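Local structure of ABC transporter binding protein AcbH (Actinoplanes, 3OO8) at residues A46-Q51 with A329-T334; R200-D205 with T223-Q228. The protein serves as the extracellular solute receptor of an ABC transporter and binds the sugar beta-D-galactopyranose with exclusive preference. The protein carries 2 engineered substitutions. All coordinates share one frame; numbering follows the deposited sequence.

Contact 1 of 2, residues A46-Q51 with A329-T334; sequences ASLMQQ and AAFLKT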
ATOM      1  N   ALA A  46      12.446 -17.737   6.232  1.00 13.37           N
ATOM      2  CA  ALA A  46      13.450 -18.656   6.813  1.00 12.47           C
ATOM      3  C   ALA A  46      14.574 -18.921   5.814  1.00 12.86           C
ATOM      4  O   ALA A  46      15.764 -18.866   6.153  1.00 12.32           O
ATOM      5  CB  ALA A  46      12.809 -19.959   7.238  1.00 11.80           C
ATOM      6  N   SER A  47      14.193 -19.173   4.573  1.00 13.67           N
ATOM      7  CA  SER A  47      15.167 -19.388   3.512  1.00 14.82           C
ATOM      8  C   SER A  47      16.016 -18.157   3.292  1.00 13.24           C
ATOM      9  O   SER A  47      17.218 -18.256   3.109  1.00 13.32           O
ATOM     10  CB  SER A  47      14.447 -19.730   2.206  1.00 16.22           C
ATOM     11  OG  SER A  47      15.381 -20.007   1.188  1.00 21.85           O
ATOM     12  N   LEU A  48      15.380 -16.981   3.294  1.00 12.96           N
ATOM     13  CA  LEU A  48      16.117 -15.735   3.085  1.00 11.60           C
ATOM     14  C   LEU A  48      17.166 -15.538   4.150  1.00 11.05           C
ATOM     15  O   LEU A  48      18.244 -15.075   3.854  1.00 11.24           O
ATOM     16  CB  LEU A  48      15.185 -14.518   3.107  1.00 10.81           C
ATOM     17  CG  LEU A  48      15.814 -13.152   2.845  1.00 13.88           C
ATOM     18  CD1 LEU A  48      16.342 -13.097   1.421  1.00 15.08           C
ATOM     19  CD2 LEU A  48      14.846 -11.962   3.146  1.00 13.73           C
ATOM     20  N   MET A  49      16.849 -15.885   5.395  1.00 10.05           N
ATOM     21  CA  MET A  49      17.838 -15.642   6.446  1.00  8.54           C
ATOM     22  C   MET A  49      19.021 -16.618   6.303  1.00 11.10           C
ATOM     23  O   MET A  49      20.160 -16.259   6.627  1.00 12.02           O
ATOM     24  CB  MET A  49      17.188 -15.675   7.830  1.00 10.41           C
ATOM     25  CG  MET A  49      16.323 -14.416   8.096  1.00 10.29           C
ATOM     26  SD  MET A  49      17.276 -12.906   8.131  1.00 13.30           S
ATOM     27  CE  MET A  49      16.903 -12.239   6.490  1.00 14.25           C
ATOM     28  N   GLN A  50      18.753 -17.840   5.819  1.00 13.41           N
ATOM     29  CA  GLN A  50      19.867 -18.767   5.514  1.00 13.82           C
ATOM     30  C   GLN A  50      20.782 -18.126   4.468  1.00 14.72           C
ATOM     31  O   GLN A  50      22.004 -18.169   4.607  1.00 12.48           O
ATOM     32  CB  GLN A  50      19.353 -20.106   4.993  1.00 13.57           C
ATOM     33  CG  GLN A  50      18.463 -20.825   5.987  1.00 15.84           C
ATOM     34  CD  GLN A  50      18.090 -22.207   5.540  1.00 17.99           C
ATOM     35  OE1 GLN A  50      17.897 -22.465   4.357  1.00 18.45           O
ATOM     36  NE2 GLN A  50      17.968 -23.112   6.501  1.00 21.03           N
ATOM     37  N   GLN A  51      20.205 -17.511   3.430  1.00 13.67           N
ATOM     38  CA  GLN A  51      20.998 -16.855   2.390  1.00 13.32           C
ATOM     39  C   GLN A  51      21.763 -15.645   2.970  1.00 13.42           C
ATOM     40  O   GLN A  51      22.930 -15.408   2.630  1.00 14.62           O
ATOM     41  CB  GLN A  51      20.144 -16.499   1.170  1.00 14.79           C
ATOM     42  CG  GLN A  51      19.505 -17.714   0.468  1.00 17.05           C
ATOM     43  CD  GLN A  51      19.074 -17.365  -0.968  1.00 21.73           C
ATOM     44  OE1 GLN A  51      19.782 -16.643  -1.667  1.00 35.99           O
ATOM     45  NE2 GLN A  51      17.971 -17.912  -1.410  1.00 27.73           N
ATOM     46  N   ALA A 329      14.635 -10.821  -4.768  1.00 10.96           N
ATOM     47  CA  ALA A 329      14.242 -11.895  -5.688  1.00 11.10           C
ATOM     48  C   ALA A 329      14.092 -13.231  -4.961  1.00 11.40           C
ATOM     49  O   ALA A 329      13.147 -13.963  -5.236  1.00 13.00           O
ATOM     50  CB  ALA A 329      15.234 -12.028  -6.824  1.00 12.03           C
ATOM     51  N   ALA A 330      14.999 -13.506  -4.028  1.00 13.55           N
ATOM     52  CA  ALA A 330      14.952 -14.755  -3.245  1.00 13.52           C
ATOM     53  C   ALA A 330      13.660 -14.849  -2.430  1.00 13.45           C
ATOM     54  O   ALA A 330      12.908 -15.817  -2.539  1.00 13.92           O
ATOM     55  CB  ALA A 330      16.152 -14.862  -2.360  1.00 14.53           C
ATOM     56  N   PHE A 331      13.358 -13.812  -1.654  1.00 13.19           N
ATOM     57  CA  PHE A 331      12.140 -13.829  -0.831  1.00 11.43           C
ATOM     58  C   PHE A 331      10.874 -13.969  -1.670  1.00 12.27           C
ATOM     59  O   PHE A 331       9.871 -14.599  -1.280  1.00 12.48           O
ATOM     60  CB  PHE A 331      12.051 -12.544   0.008  1.00 10.89           C
ATOM     61  CG  PHE A 331      10.853 -12.506   0.884  1.00 13.24           C
ATOM     62  CD1 PHE A 331      10.863 -13.183   2.092  1.00 13.60           C
ATOM     63  CD2 PHE A 331       9.682 -11.834   0.497  1.00 10.13           C
ATOM     64  CE1 PHE A 331       9.743 -13.171   2.915  1.00 12.06           C
ATOM     65  CE2 PHE A 331       8.587 -11.830   1.319  1.00 11.05           C
ATOM     66  CZ  PHE A 331       8.606 -12.495   2.525  1.00 13.80           C
ATOM     67  N   LEU A 332      10.885 -13.322  -2.842  1.00 11.59           N
ATOM     68  CA  LEU A 332       9.683 -13.267  -3.666  1.00 10.51           C
ATOM     69  C   LEU A 332       9.438 -14.455  -4.611  1.00 13.80           C
ATOM     70  O   LEU A 332       8.422 -14.494  -5.292  1.00 13.92           O
ATOM     71  CB  LEU A 332       9.642 -11.944  -4.460  1.00 12.39           C
ATOM     72  CG  LEU A 332       9.545 -10.695  -3.556  1.00 10.72           C
ATOM     73  CD1 LEU A 332       9.764  -9.478  -4.460  1.00 11.46           C
ATOM     74  CD2 LEU A 332       8.163 -10.629  -2.910  1.00 13.63           C
ATOM     75  N   LYS A 333      10.330 -15.442  -4.607  1.00 13.76           N
ATOM     76  CA  LYS A 333      10.164 -16.591  -5.527  1.00 13.38           C
ATOM     77  C   LYS A 333       8.759 -17.185  -5.514  1.00 14.57           C
ATOM     78  O   LYS A 333       8.196 -17.495  -6.577  1.00 16.43           O
ATOM     79  CB  LYS A 333      11.186 -17.690  -5.195  1.00 15.36           C
ATOM     80  CG  LYS A 333      12.608 -17.346  -5.562  1.00 18.84           C
ATOM     81  CD  LYS A 333      13.510 -18.599  -5.388  1.00 21.35           C
ATOM     82  CE  LYS A 333      13.504 -19.100  -3.932  1.00 24.97           C
ATOM     83  NZ  LYS A 333      14.323 -18.309  -2.943  1.00 20.36           N
ATOM     84  N   THR A 334       8.193 -17.351  -4.322  1.00 12.49           N
ATOM     85  CA  THR A 334       6.877 -17.963  -4.184  1.00 13.59           C
ATOM     86  C   THR A 334       5.752 -16.950  -3.932  1.00 13.99           C
ATOM     87  O   THR A 334       4.637 -17.353  -3.637  1.00 18.10           O
ATOM     88  CB  THR A 334       6.842 -18.983  -3.019  1.00 13.88           C
ATOM     89  OG1 THR A 334       7.156 -18.338  -1.767  1.00 17.38           O
ATOM     90  CG2 THR A 334       7.814 -20.125  -3.248  1.00 14.91           C
TER
HETATM   91  O   HOH W   1      14.321 -20.536  -1.317  1.00 30.98           O
HETATM   92  O   HOH W   2      16.778 -18.135  -4.023  1.00 27.71           O
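The backbones of helices 39-56 and 325-332 come nearest at Leu48 and Phe331, whose CA atoms lie 5.9 Å apart. Leu48 reaches across with both methyls: CD1 meets the CB of Ala330 at 4.2 Å, while CD2 lies next to the CB of Phe331 and obliquely to its ring. Having CG anti to the backbone N (chi1 -178°) points the leucine methyls at Ala330 and Phe331. This is the buried half of the contact, set in the class 2 solute-binding-protein fold, where both helices pack beside the central sheet; the Phe331 ring meets those of Tyr36 and Tyr138, nearly parallel to the latter, and Tyr321 of helix 312-322 meets Leu48 from outside the pair. Toward solvent the chemistry turns polar. Gln51 stretches its extended chain over Ala330, placing NE2 3.7 Å from CB of that alanine. Lys333 comes at Gln51 from the side of helix 325-332, its chain bent at chi3 and chi4 (-61° and -76°), which gives a 2.9 Å hydrogen bond from NZ to Ala330 O, the donor tilted from the carbonyl plane. Two waters then span the gap: one joins Ser47 OG to Lys333 NZ, the other accepts from both Gln51 NE2 and Lys333 NZ, the latter at 2.7 Å.

Contact 2 of 2, residues R200-D205 with T223-Q228; sequences RINGYD and TKVFDQ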
ATOM      1  N   ARG A 200      -4.711  12.588  -6.334  1.00  9.56           N
ATOM      2  CA  ARG A 200      -4.861  13.154  -7.683  1.00  8.07           C
ATOM      3  C   ARG A 200      -5.338  14.606  -7.681  1.00  9.73           C
ATOM      4  O   ARG A 200      -4.989  15.332  -8.606  1.00 13.34           O
ATOM      5  CB  ARG A 200      -5.891  12.329  -8.461  1.00  7.85           C
ATOM      6  CG  ARG A 200      -5.332  10.961  -8.816  1.00  7.68           C
ATOM      7  CD  ARG A 200      -4.406  11.003 -10.048  1.00  6.93           C
ATOM      8  NE  ARG A 200      -4.051   9.650 -10.496  1.00  9.50           N
ATOM      9  CZ  ARG A 200      -3.076   8.913  -9.973  1.00  9.98           C
ATOM     10  NH1 ARG A 200      -2.295   9.390  -9.000  1.00  7.20           N
ATOM     11  NH2 ARG A 200      -2.867   7.699 -10.438  1.00  9.96           N
ATOM     12  N   ILE A 201      -6.141  15.003  -6.688  1.00  9.80           N
ATOM     13  CA  ILE A 201      -6.689  16.384  -6.605  1.00 10.44           C
ATOM     14  C   ILE A 201      -5.758  17.308  -5.816  1.00 10.88           C
ATOM     15  O   ILE A 201      -5.410  18.404  -6.292  1.00 14.03           O
ATOM     16  CB  ILE A 201      -8.072  16.371  -5.941  1.00 12.94           C
ATOM     17  CG1 ILE A 201      -9.010  15.604  -6.861  1.00 13.00           C
ATOM     18  CG2 ILE A 201      -8.648  17.798  -5.773  1.00 12.01           C
ATOM     19  CD1 ILE A 201     -10.337  15.219  -6.203  1.00 15.56           C
ATOM     20  N   ASN A 202      -5.369  16.839  -4.621  1.00 10.77           N
ATOM     21  CA  ASN A 202      -4.599  17.635  -3.657  1.00 11.01           C
ATOM     22  C   ASN A 202      -3.109  17.324  -3.553  1.00 11.22           C
ATOM     23  O   ASN A 202      -2.324  18.161  -3.078  1.00 12.00           O
ATOM     24  CB  ASN A 202      -5.256  17.568  -2.273  1.00  9.58           C
ATOM     25  CG  ASN A 202      -6.693  18.073  -2.291  1.00 11.28           C
ATOM     26  OD1 ASN A 202      -7.629  17.360  -1.880  1.00 16.52           O
ATOM     27  ND2 ASN A 202      -6.888  19.263  -2.835  1.00 10.52           N
ATOM     28  N   GLY A 203      -2.710  16.119  -3.965  1.00 12.59           N
ATOM     29  CA  GLY A 203      -1.315  15.760  -3.993  1.00 11.21           C
ATOM     30  C   GLY A 203      -0.861  15.021  -2.744  1.00 11.40           C
ATOM     31  O   GLY A 203      -1.601  14.900  -1.764  1.00 12.79           O
ATOM     32  N   TYR A 204       0.378  14.527  -2.796  1.00 11.24           N
ATOM     33  CA  TYR A 204       0.920  13.641  -1.754  1.00 10.88           C
ATOM     34  C   TYR A 204       1.166  14.380  -0.441  1.00 11.06           C
ATOM     35  O   TYR A 204       0.804  13.902   0.642  1.00 10.76           O
ATOM     36  CB  TYR A 204       2.246  13.034  -2.228  1.00 11.60           C
ATOM     37  CG  TYR A 204       2.900  12.116  -1.218  1.00 10.80           C
ATOM     38  CD1 TYR A 204       2.554  10.779  -1.131  1.00 11.87           C
ATOM     39  CD2 TYR A 204       3.916  12.581  -0.400  1.00 14.07           C
ATOM     40  CE1 TYR A 204       3.162   9.937  -0.206  1.00 13.79           C
ATOM     41  CE2 TYR A 204       4.526  11.736   0.526  1.00 15.68           C
ATOM     42  CZ  TYR A 204       4.154  10.427   0.603  1.00 18.64           C
ATOM     43  OH  TYR A 204       4.770   9.611   1.528  1.00 26.28           O
ATOM     44  N   ASP A 205       1.826  15.534  -0.531  1.00 12.14           N
ATOM     45  CA  ASP A 205       2.133  16.273   0.683  1.00 14.66           C
ATOM     46  C   ASP A 205       0.887  16.614   1.493  1.00 11.44           C
ATOM     47  O   ASP A 205       0.836  16.424   2.720  1.00 12.38           O
ATOM     48  CB  ASP A 205       2.905  17.544   0.348  1.00 15.00           C
ATOM     49  CG  ASP A 205       4.333  17.259  -0.100  1.00 26.17           C
ATOM     50  OD1 ASP A 205       4.860  16.157   0.191  1.00 29.45           O
ATOM     51  OD2 ASP A 205       4.921  18.154  -0.746  1.00 34.52           O
ATOM     52  N   THR A 223     -13.491  18.476   0.974  1.00 12.93           N
ATOM     53  CA  THR A 223     -14.772  18.663   0.307  1.00 13.64           C
ATOM     54  C   THR A 223     -14.612  18.368  -1.173  1.00 12.40           C
ATOM     55  O   THR A 223     -15.470  17.711  -1.765  1.00 13.05           O
ATOM     56  CB  THR A 223     -15.291  20.115   0.451  1.00 12.31           C
ATOM     57  OG1 THR A 223     -15.161  20.532   1.823  1.00 15.36           O
ATOM     58  CG2 THR A 223     -16.777  20.163   0.043  1.00 12.93           C
ATOM     59  N   LYS A 224     -13.510  18.803  -1.749  1.00 12.41           N
ATOM     60  CA  LYS A 224     -13.262  18.597  -3.177  1.00 13.37           C
ATOM     61  C   LYS A 224     -13.104  17.134  -3.527  1.00 14.59           C
ATOM     62  O   LYS A 224     -13.538  16.705  -4.611  1.00 15.16           O
ATOM     63  CB  LYS A 224     -12.053  19.378  -3.639  1.00 16.85           C
ATOM     64  CG  LYS A 224     -12.258  20.882  -3.752  1.00 22.10           C
ATOM     65  CD  LYS A 224     -10.973  21.489  -4.248  1.00 29.92           C
ATOM     66  CE  LYS A 224      -9.814  20.690  -3.670  1.00 31.82           C
ATOM     67  NZ  LYS A 224      -8.545  21.418  -3.616  1.00 27.56           N
ATOM     68  N   VAL A 225     -12.463  16.372  -2.639  1.00 12.29           N
ATOM     69  CA  VAL A 225     -12.407  14.910  -2.812  1.00 12.18           C
ATOM     70  C   VAL A 225     -13.787  14.279  -2.897  1.00 12.60           C
ATOM     71  O   VAL A 225     -14.085  13.516  -3.819  1.00 11.84           O
ATOM     72  CB  VAL A 225     -11.563  14.213  -1.722  1.00 13.03           C
ATOM     73  CG1 VAL A 225     -11.751  12.675  -1.783  1.00 13.38           C
ATOM     74  CG2 VAL A 225     -10.106  14.595  -1.856  1.00 14.21           C
ATOM     75  N   PHE A 226     -14.644  14.623  -1.948  1.00 10.53           N
ATOM     76  CA  PHE A 226     -15.972  14.026  -1.913  1.00 11.62           C
ATOM     77  C   PHE A 226     -16.866  14.510  -3.055  1.00 12.05           C
ATOM     78  O   PHE A 226     -17.716  13.750  -3.573  1.00 14.19           O
ATOM     79  CB  PHE A 226     -16.600  14.185  -0.515  1.00 11.33           C
ATOM     80  CG  PHE A 226     -16.060  13.202   0.527  1.00 11.00           C
ATOM     81  CD1 PHE A 226     -16.385  11.849   0.481  1.00 12.36           C
ATOM     82  CD2 PHE A 226     -15.249  13.655   1.569  1.00 12.71           C
ATOM     83  CE1 PHE A 226     -15.890  10.957   1.437  1.00 13.84           C
ATOM     84  CE2 PHE A 226     -14.773  12.772   2.540  1.00 12.58           C
ATOM     85  CZ  PHE A 226     -15.079  11.436   2.474  1.00 15.48           C
ATOM     86  N   ASP A 227     -16.685  15.766  -3.446  1.00 13.75           N
ATOM     87  CA  ASP A 227     -17.389  16.330  -4.608  1.00 14.72           C
ATOM     88  C   ASP A 227     -17.013  15.560  -5.865  1.00 14.24           C
ATOM     89  O   ASP A 227     -17.888  15.210  -6.658  1.00 17.04           O
ATOM     90  CB  ASP A 227     -17.154  17.836  -4.755  1.00 13.97           C
ATOM     91  CG  ASP A 227     -17.923  18.647  -3.715  1.00 15.44           C
ATOM     92  OD1 ASP A 227     -18.906  18.145  -3.150  1.00 18.10           O
ATOM     93  OD2 ASP A 227     -17.545  19.812  -3.473  1.00 22.93           O
ATOM     94  N   GLN A 228     -15.733  15.216  -6.012  1.00 12.36           N
ATOM     95  CA  GLN A 228     -15.323  14.415  -7.173  1.00 12.74           C
ATOM     96  C   GLN A 228     -15.933  13.023  -7.082  1.00 13.52           C
ATOM     97  O   GLN A 228     -16.349  12.426  -8.083  1.00 13.14           O
ATOM     98  CB  GLN A 228     -13.788  14.301  -7.247  1.00 12.13           C
ATOM     99  CG  GLN A 228     -13.269  13.974  -8.657  1.00 12.97           C
ATOM    100  CD  GLN A 228     -12.872  15.196  -9.502  1.00 16.81           C
ATOM    101  OE1 GLN A 228     -12.774  16.332  -9.013  1.00 18.63           O
ATOM    102  NE2 GLN A 228     -12.575  14.946 -10.778  1.00 12.90           N
TER
HETATM  103  O   HOH W   3      -5.755  21.383  -4.940  1.00 45.73           O
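Ile201, at the end of helix 191-201, packs its side chain against helix 220-232 where two consecutive helices of the solute-binding-protein fold, 191-201 and 204-212, meet at a short turn. Gly203 makes that turn: it leaves the first helix with positive phi (95°) and is the N-cap residue of the second. The apolar contacts come from the two branches of Ile201. CD1 lies 3.7 Å from Gln228 CB and 4.4 Å from Val225 CG2, and CG2 touches Lys224 CE at 3.8 Å. Gln228 CB meets that CD1 methyl whatever its side-chain torsions, but it is the bend at chi2 (94°) that turns the amide back and puts OE1 3.9 Å from Ile201 CD1. Ile287, from a loop, adjoins both Ile201 and Gln228, while Phe194 and Leu197 of helix 191-201 pack on Val225.

The polar contacts gather at the more exposed side. The amide of Asn202 has Lys224 NZ on one hand and Val225 CG2 on another; as modelled, Asn202 ND2 is 2.8 Å from Lys224 NZ, though the amide is probably turned over. With an alanine here the Lys224 ammonium would probably lose its amide neighbour, and a gap is likely to open beside Val225 CG2. One water links the segments as well, accepting from Lys224 NZ at 3.1 Å and donating to Ile201 O at 3.3 Å.

How the contacts relate
The two contacts sit on opposite sides of the chain's centre, their centres about 39 Å apart and their nearest atoms about 21 Å apart. Contact 2 falls between the two segments of contact 1 along the chain. Contact 1 joins segments 278 residues apart, on helices 39-56 and 325-332, which pack on the mixed sheet through Met49 on strand 60-64 and Phe331 on strand 134-147. Contact 2 is local, between helices 191-201 and 220-232, with 17 residues between its segments. This separation is consistent with the two lobes of a class 2 solute-binding protein. Contact 1 is nearer the galactose site: the Phe331 side chain is about 10 Å from that of His67, a galactose-binding residue.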